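Local coordinates for uncharacterized protein DUF1470 (Jannaschia sp. CCS1, PDB 3H0N), which is of unknown function but possibly acts as a transcription regulator, combining an ABATE domain with a zinc-binding treble clef finger, at residues L12-D17 against D43-D48; D17-A22 against L69-I74. All coordinates share one frame; numbering follows the deposited sequence.

In the fold
From the N terminus, helix 10-22 supplies the first side of both contacts, 12-17 to interaction 1 and 17-22 to interaction 2, with Asp17 common to the two. The chain then forms the hairpin 25-27/30-32 and helix 38-44, whose end and following turn, 43-48, close the first loop over 25 intervening residues. It continues through helix 49-54 into helix 58-78, where 69-74 closes the second loop over 46. The segments alternate along the sequence, so the two loops cross rather than nest. Leu44 CD1 lies 3.7 Å from Leu18 N, evidence that both contacts belong to one packed region, in which helix 10-22 is joined to helices 38-44 and 58-78.

Interaction 1: residues L12-D17 against D43-D48; sequences LRVSLD and DLLKDD
Arg13 runs out from its helix with CG anti to the backbone N and then bends at chi3 (61°), which swings the guanidinium across to Asp47. In Val14 the same anti placement falls to CG1, and in Leu44 to CG; these two side chains cross at about a right angle, with Val14 CG1 4.1 Å from Leu44 CG. Leu44 CD1 reaches further along the 12-17 helix and rests 3.5 Å from Asp17 CB, the tightest apolar approach here. Leu45, although its CB points away, brings CD2 back to 4.3 Å from Val14 CG1, so that methyl meets both leucines.

The contact lies in the helical ABATE domain and joins helix 10-22 to the C-terminal end of helix 38-44. There Leu45 is the first residue to leave helical backbone angles, and a type I turn from Leu45 to Asp48 follows, closed by Asp48 N on Leu45 O at 3.0 Å. Asp48 then N-caps the next helix, its OD1 accepting from Ala50 N.

At the exposed polar side, Arg13 NH2 and Asp47 OD2 form a salt bridge at 3.1 Å whose hydrogen bond is weak: the N-H...O angle is only 127°, and the guanidinium and carboxylate planes stand 56° apart. The strongest polar partner of the guanidinium is instead Leu4, whose carbonyl oxygen accepts from NH1, as does that of Ser6. Water 1 lies in the guanidinium plane at its edge, accepts from NE at 2.8 Å and donates weakly to Asp47 OD2. A second water donates to both Asp17 OD2 and Leu44 O, the latter at 2.9 Å, bridging the two segments.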
loop_
_atom_site.group_PDB
_atom_site.type_symbol
_atom_site.label_atom_id
_atom_site.label_comp_id
_atom_site.label_asym_id
_atom_site.label_seq_id
_atom_site.Cartn_x
_atom_site.Cartn_y
_atom_site.Cartn_z
ATOM N N LEU A 12 5.488 2.968 -9.052
ATOM C CA LEU A 12 6.839 3.548 -9.008
ATOM C C LEU A 12 7.585 3.313 -10.301
ATOM O O LEU A 12 8.194 4.245 -10.902
ATOM C CB LEU A 12 7.639 2.974 -7.810
ATOM C CG LEU A 12 9.106 3.389 -7.669
ATOM C CD1 LEU A 12 9.208 4.913 -7.457
ATOM C CD2 LEU A 12 9.752 2.622 -6.515
ATOM N N ARG A 13 7.557 2.074 -10.785
ATOM C CA ARG A 13 8.299 1.700 -11.978
ATOM C C ARG A 13 7.785 2.422 -13.212
ATOM O O ARG A 13 8.572 2.967 -13.995
ATOM C CB ARG A 13 8.171 0.193 -12.197
ATOM C CG ARG A 13 8.836 -0.335 -13.445
ATOM C CD ARG A 13 8.718 -1.837 -13.595
ATOM N NE ARG A 13 7.368 -2.380 -13.702
ATOM C CZ ARG A 13 6.639 -2.947 -12.703
ATOM N NH1 ARG A 13 7.030 -2.997 -11.438
ATOM N NH2 ARG A 13 5.456 -3.452 -13.021
ATOM N N VAL A 14 6.477 2.440 -13.396
ATOM C CA VAL A 14 5.899 3.085 -14.557
ATOM C C VAL A 14 6.154 4.596 -14.474
ATOM O O VAL A 14 6.432 5.237 -15.483
ATOM C CB VAL A 14 4.412 2.751 -14.683
ATOM C CG1 VAL A 14 3.700 3.624 -15.720
ATOM C CG2 VAL A 14 4.214 1.280 -15.066
ATOM N N SER A 15 6.089 5.177 -13.278
ATOM C CA SER A 15 6.348 6.623 -13.125
ATOM C C SER A 15 7.756 6.971 -13.628
ATOM O O SER A 15 7.932 7.896 -14.418
ATOM C CB SER A 15 6.277 7.049 -11.653
ATOM O OG SER A 15 4.954 7.028 -11.151
ATOM N N LEU A 16 8.736 6.203 -13.181
ATOM C CA LEU A 16 10.141 6.435 -13.588
ATOM C C LEU A 16 10.302 6.265 -15.073
ATOM O O LEU A 16 10.918 7.106 -15.749
ATOM C CB LEU A 16 11.091 5.488 -12.851
ATOM C CG LEU A 16 11.123 5.665 -11.326
ATOM C CD1 LEU A 16 11.765 4.418 -10.669
ATOM C CD2 LEU A 16 11.875 6.928 -10.887
ATOM N N ASP A 17 9.778 5.171 -15.597
ATOM C CA ASP A 17 9.910 4.862 -17.018
ATOM C C ASP A 17 9.204 5.916 -17.912
ATOM O O ASP A 17 9.757 6.306 -18.942
ATOM C CB ASP A 17 9.336 3.482 -17.337
ATOM C CG ASP A 17 10.208 2.341 -16.848
ATOM O OD1 ASP A 17 11.350 2.593 -16.428
ATOM O OD2 ASP A 17 9.708 1.194 -16.945
ATOM N N ASP A 43 4.941 -0.531 -24.784
ATOM C CA ASP A 43 6.022 -1.142 -24.038
ATOM C C ASP A 43 5.993 -0.710 -22.572
ATOM O O ASP A 43 6.259 -1.531 -21.693
ATOM C CB ASP A 43 7.352 -0.793 -24.672
ATOM C CG ASP A 43 8.514 -1.327 -23.887
ATOM O OD1 ASP A 43 8.621 -2.557 -23.762
ATOM O OD2 ASP A 43 9.293 -0.514 -23.385
ATOM N N LEU A 44 5.650 0.560 -22.315
ATOM C CA LEU A 44 5.502 1.053 -20.955
ATOM C C LEU A 44 4.517 0.252 -20.100
ATOM O O LEU A 44 4.774 -0.050 -18.924
ATOM C CB LEU A 44 5.078 2.520 -20.975
ATOM C CG LEU A 44 4.888 3.204 -19.621
ATOM C CD1 LEU A 44 6.273 3.443 -18.927
ATOM C CD2 LEU A 44 4.141 4.516 -19.765
ATOM N N LEU A 45 3.370 -0.073 -20.706
ATOM C CA LEU A 45 2.260 -0.687 -20.002
ATOM C C LEU A 45 2.135 -2.180 -20.292
ATOM O O LEU A 45 1.088 -2.763 -20.042
ATOM C CB LEU A 45 0.943 -0.004 -20.402
ATOM C CG LEU A 45 0.939 1.516 -20.172
ATOM C CD1 LEU A 45 -0.394 2.129 -20.638
ATOM C CD2 LEU A 45 1.263 1.847 -18.747
ATOM N N LYS A 46 3.193 -2.820 -20.798
ATOM C CA LYS A 46 3.134 -4.238 -21.229
ATOM C C LYS A 46 2.694 -5.202 -20.124
ATOM O O LYS A 46 2.158 -6.268 -20.402
ATOM C CB LYS A 46 4.501 -4.677 -21.770
ATOM C CG LYS A 46 5.601 -4.743 -20.692
ATOM C CD LYS A 46 6.976 -5.062 -21.292
ATOM C CE LYS A 46 7.968 -5.446 -20.189
ATOM N N ASP A 47 2.906 -4.856 -18.859
ATOM C CA ASP A 47 2.543 -5.814 -17.793
ATOM C C ASP A 47 1.030 -5.897 -17.603
ATOM O O ASP A 47 0.548 -6.771 -16.884
ATOM C CB ASP A 47 3.237 -5.454 -16.471
ATOM C CG ASP A 47 4.759 -5.628 -16.532
ATOM O OD1 ASP A 47 5.252 -6.358 -17.420
ATOM O OD2 ASP A 47 5.455 -5.027 -15.684
ATOM N N ASP A 48 0.277 -4.983 -18.248
ATOM C CA ASP A 48 -1.180 -4.978 -18.186
ATOM C C ASP A 48 -1.789 -5.162 -19.566
ATOM O O ASP A 48 -2.007 -4.191 -20.318
ATOM C CB ASP A 48 -1.723 -3.685 -17.567
ATOM C CG ASP A 48 -3.225 -3.720 -17.424
ATOM O OD1 ASP A 48 -3.794 -4.822 -17.442
ATOM O OD2 ASP A 48 -3.838 -2.661 -17.295
HETATM O O HOH W 1 6.730 -2.043 -16.387
HETATM O O HOH W 2 7.143 0.074 -17.276
#

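Interaction 2: residues D17-A22 against L69-I74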
loop_
_atom_site.group_PDB
_atom_site.type_symbol
_atom_site.label_atom_id
_atom_site.label_comp_id
_atom_site.label_asym_id
_atom_site.label_seq_id
_atom_site.Cartn_x
_atom_site.Cartn_y
_atom_site.Cartn_z
ATOM N N ASP A 17 9.778 5.171 -15.597
ATOM C CA ASP A 17 9.910 4.862 -17.018
ATOM C C ASP A 17 9.204 5.916 -17.912
ATOM O O ASP A 17 9.757 6.306 -18.942
ATOM C CB ASP A 17 9.336 3.482 -17.337
ATOM C CG ASP A 17 10.208 2.341 -16.848
ATOM O OD1 ASP A 17 11.350 2.593 -16.428
ATOM O OD2 ASP A 17 9.708 1.194 -16.945
ATOM N N LEU A 18 8.033 6.357 -17.479
ATOM C CA LEU A 18 7.245 7.325 -18.254
ATOM C C LEU A 18 7.977 8.661 -18.268
ATOM O O LEU A 18 8.126 9.293 -19.324
ATOM C CB LEU A 18 5.832 7.452 -17.661
ATOM C CG LEU A 18 5.019 8.598 -18.266
ATOM C CD1 LEU A 18 4.815 8.470 -19.781
ATOM C CD2 LEU A 18 3.701 8.650 -17.503
ATOM N N VAL A 19 8.445 9.100 -17.111
ATOM C CA VAL A 19 9.211 10.356 -17.058
ATOM C C VAL A 19 10.440 10.245 -17.940
ATOM O O VAL A 19 10.782 11.187 -18.668
ATOM C CB VAL A 19 9.560 10.677 -15.599
ATOM C CG1 VAL A 19 10.718 11.712 -15.494
ATOM C CG2 VAL A 19 8.277 11.120 -14.853
ATOM N N ASN A 20 11.134 9.096 -17.917
ATOM C CA ASN A 20 12.384 8.973 -18.652
ATOM C C ASN A 20 12.160 8.907 -20.154
ATOM O O ASN A 20 12.995 9.357 -20.929
ATOM C CB ASN A 20 13.204 7.818 -18.114
ATOM C CG ASN A 20 13.911 8.184 -16.818
ATOM O OD1 ASN A 20 14.170 9.360 -16.570
ATOM N ND2 ASN A 20 14.210 7.190 -15.996
ATOM N N ILE A 21 11.007 8.410 -20.595
ATOM C CA ILE A 21 10.648 8.454 -22.001
ATOM C C ILE A 21 10.295 9.884 -22.424
ATOM O O ILE A 21 10.841 10.419 -23.401
ATOM C CB ILE A 21 9.425 7.550 -22.297
ATOM C CG1 ILE A 21 9.820 6.101 -22.117
ATOM C CG2 ILE A 21 8.917 7.811 -23.740
ATOM C CD1 ILE A 21 8.600 5.146 -21.935
ATOM N N ALA A 22 9.384 10.510 -21.712
ATOM C CA ALA A 22 8.685 11.657 -22.245
ATOM C C ALA A 22 9.314 12.989 -21.902
ATOM O O ALA A 22 9.082 13.982 -22.609
ATOM C CB ALA A 22 7.204 11.645 -21.822
ATOM N N LEU A 69 3.732 16.088 -14.874
ATOM C CA LEU A 69 3.362 16.146 -13.453
ATOM C C LEU A 69 4.247 15.234 -12.612
ATOM O O LEU A 69 4.731 15.610 -11.532
ATOM C CB LEU A 69 1.888 15.786 -13.286
ATOM C CG LEU A 69 0.926 16.783 -13.924
ATOM C CD1 LEU A 69 -0.453 16.132 -14.126
ATOM C CD2 LEU A 69 0.851 18.075 -13.069
ATOM N N LEU A 70 4.486 14.011 -13.074
ATOM C CA LEU A 70 5.305 13.080 -12.283
ATOM C C LEU A 70 6.751 13.562 -12.263
ATOM O O LEU A 70 7.422 13.389 -11.261
ATOM C CB LEU A 70 5.208 11.639 -12.812
ATOM C CG LEU A 70 3.835 10.997 -12.803
ATOM C CD1 LEU A 70 3.830 9.662 -13.503
ATOM C CD2 LEU A 70 3.301 10.860 -11.368
ATOM N N HIS A 71 7.226 14.148 -13.364
ATOM C CA HIS A 71 8.609 14.677 -13.383
ATOM C C HIS A 71 8.781 15.790 -12.349
ATOM O O HIS A 71 9.767 15.800 -11.601
ATOM C CB HIS A 71 9.044 15.166 -14.746
ATOM C CG HIS A 71 10.477 15.636 -14.750
ATOM N ND1 HIS A 71 10.822 16.965 -14.663
ATOM C CD2 HIS A 71 11.642 14.939 -14.737
ATOM C CE1 HIS A 71 12.138 17.072 -14.644
ATOM N NE2 HIS A 71 12.668 15.857 -14.705
ATOM N N THR A 72 7.816 16.689 -12.277
ATOM C CA THR A 72 7.853 17.768 -11.273
ATOM C C THR A 72 7.915 17.175 -9.864
ATOM O O THR A 72 8.701 17.624 -9.024
ATOM C CB THR A 72 6.670 18.692 -11.430
ATOM O OG1 THR A 72 6.735 19.265 -12.740
ATOM C CG2 THR A 72 6.689 19.800 -10.388
ATOM N N ALA A 73 7.116 16.152 -9.596
ATOM C CA ALA A 73 7.117 15.523 -8.281
ATOM C C ALA A 73 8.433 14.847 -7.974
ATOM O O ALA A 73 8.974 14.950 -6.873
ATOM C CB ALA A 73 5.922 14.493 -8.156
ATOM N N ILE A 74 8.939 14.075 -8.918
ATOM C CA ILE A 74 10.184 13.344 -8.714
ATOM C C ILE A 74 11.376 14.301 -8.561
ATOM O O ILE A 74 12.232 14.095 -7.692
ATOM C CB ILE A 74 10.447 12.275 -9.806
ATOM C CG1 ILE A 74 9.423 11.162 -9.667
ATOM C CG2 ILE A 74 11.846 11.748 -9.712
ATOM C CD1 ILE A 74 9.304 10.265 -10.916
#
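Asn20 is gripped by two bonds from the chain around strand 156-158: its side-chain OD1 accepts one from Val156 N, and its carbonyl O accepts one from Arg155 NH1, tying helix 10-22 to that strand and the residue before it. The contact itself is a steep helix-helix crossing inside the ABATE domain: the axes of 17-22 and 69-74 approach to 9.3 Å, and their N-to-C directions differ by 109°. The closest CA pair is Val19 and His71, and the contact buries 199 Å² over both sides. The bond from Ile74 N to Leu70 O, 2.9 Å, spans the helical turn that sets Leu70 and Ile74 on the same side, both with CB directed at helix 10-22.

Val19 does most of the touching, and its two methyls divide the work. CG2, anti to the carbonyl carbon, sits against three neighbours on helix 69-74: His71 N at 3.5 Å, Leu70 CB at 3.7 Å and, more loosely, Ile74 CD1 at 4.2 Å. Beside it, Leu18 and Leu70 cross at about a right angle and meet tip to tip, Leu18 CD2 against Leu70 CD1 at 4.1 Å. Leu18 also packs on Phe63, Leu66 and Ala67 earlier in helix 58-78, while Leu70 and Ile74 reach Leu133 of helix 121-138, so the crossing is sandwiched into a larger helical core.

At the partly exposed border, His71 has CG anti to its backbone N, which brings CD2 of the imidazole to Val19. The two side chains cross at about a right angle, and the methyl comes to the ring's edge in its plane rather than over a face: Val19 CG1 sits 3.4 Å from His71 CD2.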